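Local coordinates for Esterase/lipase (Uncultured bacterium, PDB 3K6K), which probably hydrolyses carboxylic ester bonds, as an alpha/beta-hydrolase esterase of the hormone-sensitive lipase family, at residues Cys70-Thr75 / Thr113-Asp118; Val188-Ser193 / Leu229-Tyr234; Ala201-Leu206 / Gly248-Leu253. One frame throughout, in Å; residues are numbered along the deposited sequence.

Contact 1 of 3, residues Cys70-Thr75 / Thr113-Asp118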
loop_
_atom_site.group_PDB
_atom_site.type_symbol
_atom_site.label_atom_id
_atom_site.label_comp_id
_atom_site.label_asym_id
_atom_site.label_seq_id
_atom_site.Cartn_x
_atom_site.Cartn_y
_atom_site.Cartn_z
ATOM N N CYS A 70 -24.134 16.347 -13.631
ATOM C CA CYS A 70 -23.355 15.172 -13.707
ATOM C C CYS A 70 -23.759 14.303 -14.855
ATOM O O CYS A 70 -24.860 14.433 -15.378
ATOM C CB CYS A 70 -23.405 14.410 -12.356
ATOM S SG CYS A 70 -24.967 13.577 -11.984
ATOM N N ILE A 71 -22.862 13.421 -15.264
ATOM C CA ILE A 71 -23.207 12.400 -16.211
ATOM C C ILE A 71 -23.329 11.100 -15.443
ATOM O O ILE A 71 -22.347 10.606 -14.882
ATOM C CB ILE A 71 -22.159 12.257 -17.336
ATOM C CG1 ILE A 71 -22.028 13.548 -18.129
ATOM C CG2 ILE A 71 -22.467 11.037 -18.238
ATOM C CD1 ILE A 71 -20.863 13.457 -19.183
ATOM N N ARG A 72 -24.544 10.563 -15.407
ATOM C CA ARG A 72 -24.827 9.297 -14.785
ATOM C C ARG A 72 -24.574 8.221 -15.817
ATOM O O ARG A 72 -24.878 8.419 -17.010
ATOM C CB ARG A 72 -26.281 9.286 -14.318
ATOM C CG ARG A 72 -26.681 8.063 -13.537
ATOM C CD ARG A 72 -28.111 8.114 -12.992
ATOM N NE ARG A 72 -29.095 7.623 -13.950
ATOM C CZ ARG A 72 -30.160 8.325 -14.324
ATOM N NH1 ARG A 72 -30.380 9.542 -13.797
ATOM N NH2 ARG A 72 -31.011 7.801 -15.209
ATOM N N GLN A 73 -24.020 7.089 -15.374
ATOM C CA GLN A 73 -23.457 6.087 -16.272
ATOM C C GLN A 73 -23.724 4.713 -15.698
ATOM O O GLN A 73 -23.466 4.452 -14.489
ATOM C CB GLN A 73 -21.919 6.305 -16.442
ATOM C CG GLN A 73 -21.499 7.757 -16.647
ATOM C CD GLN A 73 -19.993 8.035 -16.779
ATOM O OE1 GLN A 73 -19.551 9.169 -16.514
ATOM N NE2 GLN A 73 -19.222 7.063 -17.236
ATOM N N ALA A 74 -24.227 3.833 -16.548
ATOM C CA ALA A 74 -24.601 2.489 -16.144
ATOM C C ALA A 74 -25.042 1.611 -17.329
ATOM O O ALA A 74 -25.525 2.114 -18.377
ATOM C CB ALA A 74 -25.711 2.556 -15.145
ATOM N N THR A 75 -24.919 0.325 -17.153
ATOM C CA THR A 75 -25.599 -0.617 -17.969
ATOM C C THR A 75 -27.027 -0.864 -17.476
ATOM O O THR A 75 -27.366 -0.668 -16.345
ATOM C CB THR A 75 -24.894 -1.984 -18.049
ATOM O OG1 THR A 75 -24.792 -2.569 -16.753
ATOM C CG2 THR A 75 -23.594 -1.868 -18.654
ATOM N N THR A 113 -24.022 2.083 -10.847
ATOM C CA THR A 113 -24.392 3.310 -11.445
ATOM C C THR A 113 -23.358 4.314 -10.986
ATOM O O THR A 113 -23.200 4.570 -9.802
ATOM C CB THR A 113 -25.815 3.720 -11.035
ATOM O OG1 THR A 113 -26.724 2.665 -11.393
ATOM C CG2 THR A 113 -26.230 5.017 -11.699
ATOM N N LEU A 114 -22.670 4.920 -11.933
ATOM C CA LEU A 114 -21.636 5.852 -11.580
ATOM C C LEU A 114 -22.142 7.244 -11.947
ATOM O O LEU A 114 -22.776 7.424 -12.971
ATOM C CB LEU A 114 -20.352 5.465 -12.311
ATOM C CG LEU A 114 -19.139 6.365 -12.141
ATOM C CD1 LEU A 114 -17.828 5.536 -12.266
ATOM C CD2 LEU A 114 -19.184 7.464 -13.207
ATOM N N TRP A 115 -21.855 8.230 -11.120
ATOM C CA TRP A 115 -22.349 9.580 -11.290
ATOM C C TRP A 115 -21.070 10.373 -11.334
ATOM O O TRP A 115 -20.453 10.547 -10.295
ATOM C CB TRP A 115 -23.090 10.041 -10.028
ATOM C CG TRP A 115 -24.299 9.212 -9.695
ATOM C CD1 TRP A 115 -24.309 7.958 -9.177
ATOM C CD2 TRP A 115 -25.681 9.588 -9.874
ATOM N NE1 TRP A 115 -25.595 7.520 -9.012
ATOM C CE2 TRP A 115 -26.463 8.501 -9.431
ATOM C CE3 TRP A 115 -26.330 10.746 -10.377
ATOM C CZ2 TRP A 115 -27.887 8.508 -9.483
ATOM C CZ3 TRP A 115 -27.736 10.780 -10.409
ATOM C CH2 TRP A 115 -28.506 9.655 -9.957
ATOM N N SER A 116 -20.676 10.828 -12.521
ATOM C CA SER A 116 -19.447 11.578 -12.664
ATOM C C SER A 116 -19.723 13.062 -12.529
ATOM O O SER A 116 -20.390 13.700 -13.384
ATOM C CB SER A 116 -18.707 11.200 -13.968
ATOM O OG SER A 116 -17.489 11.935 -14.089
ATOM N N LEU A 117 -19.238 13.623 -11.437
ATOM C CA LEU A 117 -19.669 14.948 -11.073
ATOM C C LEU A 117 -18.991 15.993 -11.901
ATOM O O LEU A 117 -17.812 15.903 -12.078
ATOM C CB LEU A 117 -19.379 15.204 -9.608
ATOM C CG LEU A 117 -20.041 16.462 -9.100
ATOM C CD1 LEU A 117 -21.498 16.096 -8.762
ATOM C CD2 LEU A 117 -19.294 17.067 -7.901
ATOM N N ASP A 118 -19.736 16.988 -12.409
ATOM C CA ASP A 118 -19.116 18.215 -12.981
ATOM C C ASP A 118 -18.926 19.284 -11.905
ATOM O O ASP A 118 -19.468 20.394 -12.004
ATOM C CB ASP A 118 -19.940 18.770 -14.177
ATOM C CG ASP A 118 -19.091 19.505 -15.231
ATOM O OD1 ASP A 118 -18.055 20.150 -14.950
ATOM O OD2 ASP A 118 -19.480 19.416 -16.393
HETATM O O HOH W 1 -16.765 10.681 -16.265
#

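Contact 2 of 3, residues Val188-Ser193 / Leu229-Tyr234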
loop_
_atom_site.group_PDB
_atom_site.type_symbol
_atom_site.label_atom_id
_atom_site.label_comp_id
_atom_site.label_asym_id
_atom_site.label_seq_id
_atom_site.Cartn_x
_atom_site.Cartn_y
_atom_site.Cartn_z
ATOM N N VAL A 188 -2.778 15.278 -3.151
ATOM C CA VAL A 188 -3.225 15.515 -1.810
ATOM C C VAL A 188 -2.288 16.366 -0.996
ATOM O O VAL A 188 -2.526 16.569 0.197
ATOM C CB VAL A 188 -3.518 14.203 -1.057
ATOM C CG1 VAL A 188 -4.860 13.687 -1.459
ATOM C CG2 VAL A 188 -2.413 13.170 -1.277
ATOM N N ASP A 189 -1.226 16.858 -1.618
ATOM C CA ASP A 189 -0.330 17.779 -0.930
ATOM C C ASP A 189 0.057 18.939 -1.826
ATOM O O ASP A 189 1.072 18.860 -2.498
ATOM C CB ASP A 189 0.934 17.076 -0.508
ATOM C CG ASP A 189 1.779 17.918 0.448
ATOM O OD1 ASP A 189 2.720 17.382 1.051
ATOM O OD2 ASP A 189 1.504 19.125 0.599
ATOM N N LEU A 190 -0.738 20.017 -1.831
ATOM C CA LEU A 190 -0.443 21.186 -2.672
ATOM C C LEU A 190 0.776 21.977 -2.270
ATOM O O LEU A 190 1.120 22.978 -2.930
ATOM C CB LEU A 190 -1.646 22.098 -2.808
ATOM C CG LEU A 190 -2.474 21.536 -3.972
ATOM C CD1 LEU A 190 -3.058 20.144 -3.621
ATOM C CD2 LEU A 190 -3.595 22.528 -4.318
ATOM N N THR A 191 1.480 21.517 -1.237
ATOM C CA THR A 191 2.820 22.053 -0.983
ATOM C C THR A 191 3.882 21.547 -1.928
ATOM O O THR A 191 4.924 22.169 -2.045
ATOM C CB THR A 191 3.332 21.878 0.487
ATOM O OG1 THR A 191 3.819 20.551 0.680
ATOM C CG2 THR A 191 2.259 22.204 1.548
ATOM N N LEU A 192 3.686 20.386 -2.557
ATOM C CA LEU A 192 4.648 19.875 -3.549
ATOM C C LEU A 192 6.127 19.876 -3.114
ATOM O O LEU A 192 6.936 20.556 -3.739
ATOM C CB LEU A 192 4.510 20.648 -4.877
ATOM C CG LEU A 192 3.091 20.796 -5.504
ATOM C CD1 LEU A 192 3.076 21.898 -6.518
ATOM C CD2 LEU A 192 2.650 19.528 -6.203
ATOM N N SER A 193 6.499 19.045 -2.129
ATOM C CA SER A 193 7.732 19.264 -1.335
ATOM C C SER A 193 8.399 17.974 -0.912
ATOM O O SER A 193 9.559 17.971 -0.443
ATOM C CB SER A 193 7.435 20.219 -0.177
ATOM O OG SER A 193 6.518 19.648 0.745
ATOM N N LEU A 229 -8.585 20.669 4.163
ATOM C CA LEU A 229 -9.552 20.421 3.062
ATOM C C LEU A 229 -8.990 20.683 1.661
ATOM O O LEU A 229 -9.621 20.348 0.645
ATOM C CB LEU A 229 -10.820 21.265 3.262
ATOM C CG LEU A 229 -11.974 20.633 4.031
ATOM C CD1 LEU A 229 -11.479 19.838 5.212
ATOM C CD2 LEU A 229 -12.868 21.744 4.488
ATOM N N ILE A 230 -7.804 21.278 1.620
ATOM C CA ILE A 230 -7.030 21.463 0.401
ATOM C C ILE A 230 -5.979 20.327 0.251
ATOM O O ILE A 230 -5.902 19.648 -0.771
ATOM C CB ILE A 230 -6.304 22.870 0.446
ATOM C CG1 ILE A 230 -7.309 24.021 0.512
ATOM C CG2 ILE A 230 -5.364 23.093 -0.757
ATOM C CD1 ILE A 230 -6.657 25.400 0.454
ATOM N N SER A 231 -5.132 20.178 1.261
ATOM C CA SER A 231 -4.092 19.135 1.318
ATOM C C SER A 231 -4.368 18.086 2.438
ATOM O O SER A 231 -3.752 18.117 3.552
ATOM C CB SER A 231 -2.701 19.744 1.458
ATOM O OG SER A 231 -2.383 20.645 0.383
ATOM N N PRO A 232 -5.265 17.121 2.139
ATOM C CA PRO A 232 -5.738 16.207 3.177
ATOM C C PRO A 232 -4.609 15.456 3.882
ATOM O O PRO A 232 -4.772 14.972 4.995
ATOM C CB PRO A 232 -6.683 15.292 2.377
ATOM C CG PRO A 232 -7.236 16.185 1.297
ATOM C CD PRO A 232 -5.957 16.855 0.857
ATOM N N VAL A 233 -3.444 15.394 3.261
ATOM C CA VAL A 233 -2.278 14.894 3.943
ATOM C C VAL A 233 -2.068 15.544 5.357
ATOM O O VAL A 233 -1.602 14.895 6.293
ATOM C CB VAL A 233 -1.072 14.965 2.983
ATOM C CG1 VAL A 233 0.166 15.185 3.679
ATOM C CG2 VAL A 233 -0.988 13.683 2.156
ATOM N N TYR A 234 -2.456 16.798 5.510
ATOM C CA TYR A 234 -2.296 17.498 6.782
ATOM C C TYR A 234 -3.537 17.377 7.662
ATOM O O TYR A 234 -3.576 17.980 8.692
ATOM C CB TYR A 234 -1.870 18.974 6.532
ATOM C CG TYR A 234 -0.566 18.985 5.738
ATOM C CD1 TYR A 234 0.659 18.708 6.366
ATOM C CD2 TYR A 234 -0.566 19.159 4.355
ATOM C CE1 TYR A 234 1.833 18.637 5.627
ATOM C CE2 TYR A 234 0.604 19.094 3.614
ATOM C CZ TYR A 234 1.797 18.831 4.241
ATOM O OH TYR A 234 2.968 18.758 3.497
#

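Contact 3 of 3, residues Ala201-Leu206 / Gly248-Leu253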
loop_
_atom_site.group_PDB
_atom_site.type_symbol
_atom_site.label_atom_id
_atom_site.label_comp_id
_atom_site.label_asym_id
_atom_site.label_seq_id
_atom_site.Cartn_x
_atom_site.Cartn_y
_atom_site.Cartn_z
ATOM N N ALA A 201 10.501 13.886 -10.655
ATOM C CA ALA A 201 9.967 14.954 -11.512
ATOM C C ALA A 201 10.132 14.717 -13.008
ATOM O O ALA A 201 9.151 14.808 -13.734
ATOM C CB ALA A 201 10.510 16.404 -11.093
ATOM N N ASP A 202 11.355 14.436 -13.418
ATOM C CA ASP A 202 11.742 14.199 -14.773
ATOM C C ASP A 202 11.277 12.884 -15.339
ATOM O O ASP A 202 11.519 12.618 -16.450
ATOM C CB ASP A 202 13.264 14.284 -14.911
ATOM C CG ASP A 202 13.847 15.637 -14.486
ATOM O OD1 ASP A 202 13.122 16.673 -14.517
ATOM O OD2 ASP A 202 15.056 15.663 -14.149
ATOM N N ARG A 203 10.634 12.051 -14.556
ATOM C CA ARG A 203 10.111 10.837 -15.085
ATOM C C ARG A 203 8.618 11.000 -15.351
ATOM O O ARG A 203 8.010 10.112 -15.917
ATOM C CB ARG A 203 10.295 9.720 -14.083
ATOM C CG ARG A 203 11.632 9.058 -14.013
ATOM C CD ARG A 203 11.208 7.703 -13.539
ATOM N NE ARG A 203 11.898 7.219 -12.375
ATOM C CZ ARG A 203 11.576 6.116 -11.702
ATOM N NH1 ARG A 203 10.562 5.324 -12.021
ATOM N NH2 ARG A 203 12.296 5.816 -10.669
ATOM N N ASP A 204 8.043 12.133 -14.912
ATOM C CA ASP A 204 6.603 12.412 -14.981
ATOM C C ASP A 204 6.237 13.356 -16.135
ATOM O O ASP A 204 6.498 14.570 -16.079
ATOM C CB ASP A 204 6.133 13.020 -13.672
ATOM C CG ASP A 204 4.618 12.933 -13.493
ATOM O OD1 ASP A 204 3.872 12.975 -14.506
ATOM O OD2 ASP A 204 4.165 12.803 -12.322
ATOM N N PHE A 205 5.621 12.796 -17.174
ATOM C CA PHE A 205 5.336 13.559 -18.383
ATOM C C PHE A 205 3.833 13.757 -18.477
ATOM O O PHE A 205 3.314 13.990 -19.555
ATOM C CB PHE A 205 5.813 12.837 -19.660
ATOM C CG PHE A 205 7.129 12.105 -19.529
ATOM C CD1 PHE A 205 8.306 12.786 -19.245
ATOM C CD2 PHE A 205 7.192 10.747 -19.776
ATOM C CE1 PHE A 205 9.490 12.123 -19.174
ATOM C CE2 PHE A 205 8.408 10.063 -19.682
ATOM C CZ PHE A 205 9.546 10.754 -19.369
ATOM N N LEU A 206 3.130 13.625 -17.364
ATOM C CA LEU A 206 1.726 13.949 -17.343
ATOM C C LEU A 206 1.355 14.938 -16.260
ATOM O O LEU A 206 0.649 15.913 -16.515
ATOM C CB LEU A 206 0.884 12.695 -17.215
ATOM C CG LEU A 206 0.862 11.878 -18.522
ATOM C CD1 LEU A 206 0.113 10.596 -18.281
ATOM C CD2 LEU A 206 0.267 12.720 -19.781
ATOM N N GLY A 248 1.153 4.941 -10.050
ATOM C CA GLY A 248 2.277 4.456 -10.834
ATOM C C GLY A 248 3.614 4.874 -10.259
ATOM O O GLY A 248 3.676 5.790 -9.412
ATOM N N SER A 249 4.658 4.177 -10.682
ATOM C CA SER A 249 6.015 4.524 -10.386
ATOM C C SER A 249 6.434 5.882 -10.925
ATOM O O SER A 249 7.223 6.572 -10.255
ATOM C CB SER A 249 6.982 3.487 -10.992
ATOM O OG SER A 249 6.463 2.951 -12.228
ATOM N N GLU A 250 5.997 6.236 -12.138
ATOM C CA GLU A 250 6.570 7.427 -12.811
ATOM C C GLU A 250 5.822 8.698 -12.412
ATOM O O GLU A 250 5.301 9.496 -13.249
ATOM C CB GLU A 250 6.591 7.283 -14.322
ATOM C CG GLU A 250 7.114 5.966 -14.806
ATOM C CD GLU A 250 8.456 5.602 -14.271
ATOM O OE1 GLU A 250 9.436 6.252 -14.637
ATOM O OE2 GLU A 250 8.563 4.616 -13.508
ATOM N N GLU A 251 5.781 8.915 -11.115
ATOM C CA GLU A 251 4.911 9.933 -10.601
ATOM C C GLU A 251 5.583 10.931 -9.638
ATOM O O GLU A 251 6.064 10.582 -8.546
ATOM C CB GLU A 251 3.699 9.262 -9.962
ATOM C CG GLU A 251 2.848 8.554 -10.969
ATOM C CD GLU A 251 1.371 8.675 -10.658
ATOM O OE1 GLU A 251 0.987 9.795 -10.319
ATOM O OE2 GLU A 251 0.584 7.681 -10.743
ATOM N N ALA A 252 5.601 12.188 -10.065
ATOM C CA ALA A 252 6.045 13.272 -9.192
ATOM C C ALA A 252 5.245 13.248 -7.850
ATOM O O ALA A 252 5.762 13.702 -6.840
ATOM C CB ALA A 252 5.831 14.612 -9.895
ATOM N N LEU A 253 3.996 12.751 -7.892
ATOM C CA LEU A 253 3.033 12.717 -6.766
ATOM C C LEU A 253 2.901 11.288 -6.122
ATOM O O LEU A 253 1.911 10.940 -5.471
ATOM C CB LEU A 253 1.662 13.245 -7.206
ATOM C CG LEU A 253 1.569 14.619 -7.898
ATOM C CD1 LEU A 253 0.125 15.071 -8.095
ATOM C CD2 LEU A 253 2.328 15.660 -7.057
HETATM O O HOH W 2 9.018 7.841 -17.030
HETATM O O HOH W 3 2.336 12.226 -10.487
HETATM O O HOH W 4 3.432 10.436 -15.064
#

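Contact 1 of 3, residues Cys70-Thr75 / Thr113-Asp118
In the mixed sheet of the alpha/beta-hydrolase fold, Cys70-Ala74 runs antiparallel beside Thr113-Leu117. Ile71 and Ser116 form one hydrogen-bonded pair; the N-H of Ser116 aims almost straight at Ile71 O, 2.9 Å from the nitrogen, but meets it from above the carbonyl plane. Gln73 and Leu114 form the other, and there Leu114 N reaches Gln73 O at 2.7 Å. Between them, Arg72 faces Trp115 in a non-hydrogen-bonded pair. With CG anti to its backbone N (chi1 -175°), the Arg72 chain runs alongside the indole and lays CD over one face of the six-membered ring, 3.6 Å from its centroid, a CH-pi contact. Cys70 SG meets the same ring in its plane, at the edge, 3.5 Å from Trp115 CE3. An alanine in place of Trp115 would remove both contacts and would probably leave the aliphatic part of Arg72 less well fixed. On the face bearing Gln73 and Ser116, a water donates to Gln73 OE1 and accepts from Ser116 OG at 2.6 Å; Gln73 NE2 bonds to Thr103. Helix 96-110 packs on this face, while Trp115 and Leu117 face helix 129-145. Trp115 NE1 bonds to His82 of strand 82-86, and strand 59-65 continues the sheet beyond Cys70-Ala74.

Contact 2 of 3, residues Val188-Ser193 / Leu229-Tyr234
Val188 and Val233 cross at about a right angle, CG2 to CG2 at 3.8 Å, in the apolar centre of a loop-to-loop contact of the alpha/beta-hydrolase fold. The loop holding Val188-Ser193 follows strand 180-184, and Leu229-Tyr234 belongs to the long connection leading into strand 243-248. Val188 CG1 also touches Pro232 at CD, 4.1 Å away; Pro232 in turn packs on Thr164 and Ala165 of helix 158-172. A second apolar touch, Leu190 CD2 to Ile230 CG2 at 4.0 Å, again has the two side chains crossing; beyond it Leu190 rests on Ser216 and Val220 of helix 209-220.

One backbone bond and one to a side-chain hydroxyl lie between these two patches. Val233 N points almost straight at Val188 O, but at 3.4 Å the bond is weak. The hydroxyl of Ser231, held with OG anti to its carbonyl carbon (chi1 -58°), takes the N-H of Leu190 at 2.8 Å and is also bonded to Arg225 O, so this buried oxygen is gripped from both loops.

At the polar edge stands Asp189, whose CG lies anti to its backbone N. Its carboxylate comes up to the rim of the Tyr234 ring with the two planes 77° apart, and Tyr234 OH donates a weak bond to Asp189 OD1. That same oxygen forms a salt bridge with Arg194, which would be expected to favour the ionised carboxylate. The ring itself is backed on one face by CG1 of its own neighbour Val233. A type I turn runs from Asp189 to Leu192, and inside it Asp189 OD2 makes an Asx turn by accepting Thr191 N at 3.0 Å. Thr191 OG1 donates to the same OD2 at 2.7 Å, both donors approaching from above the carboxylate plane, and Ser193 OG in turn donates to Thr191 OG1.

Contact 3 of 3, residues Ala201-Leu206 / Gly248-Leu253
Gly248, at the end of strand 243-248, gives its N-H to Glu251 OE2 at 2.9 Å, so the Glu251 side chain reaches back to the end of the strand. Ser249 follows, its OG bonded to Trp276 O. The side chain of Glu250, bent at chi2 (-54°), then turns its carboxylate to the edge of the Arg203 guanidinium, with the two planes 30° apart. The salt bridge runs through Arg203 NH1, 2.6 Å from Glu250 OE2 along a bent and weak bond, while Arg203 NH2 binds Ala266 O of the second subunit, so the pair lies at the dimer interface. A water donates to both Arg203 O and Glu250 OE1, and another donates to Glu250 O and, weakly, to Asp204 OD1.

Glu251 is the probable acid of a Ser-His-Glu catalytic triad of the alpha/beta-hydrolase type: its OE1 bonds to His281 ND1 and its OE2 also to Ser185. Asp204 would then be a second-shell residue. Its CG is anti to the backbone N (chi1 -162°), and OD2 uses its anti lone pair to accept Ala252 N at 2.7 Å. A water donates to Asp204 OD2 and, at 2.8 Å, to Glu251 OE1, linking two carboxylates whose like charges, if both are ionised, would probably repel. Asp204 OD1 meanwhile accepts Leu206 N in an Asx turn. Leu253, the N-cap residue of helix 254-266, gives its N-H to the water shared by Asp204 and Glu251, 3.1 Å from N to O.

In the fold
Contact 1 joins two sheet strands across the chain's centre from the loop contacts 2 and 3, with centres 27 and 29 Å away respectively. It is partly buried, and its bonds between the strands run backbone to backbone, with aromatic and aliphatic packing added by side chains. Contacts 2 and 3 are buried, though contact 3 also reaches the second subunit. Both contain an Asx turn, but contact 2 sets direct bonds around an apolar centre, whereas contact 3 is mostly charged and polar, with waters bridging its segments beside the probable triad acid. Their segments alternate along the chain and touch directly where Leu192 CD2 packs on Leu253 CD2; helix 209-220 borders both.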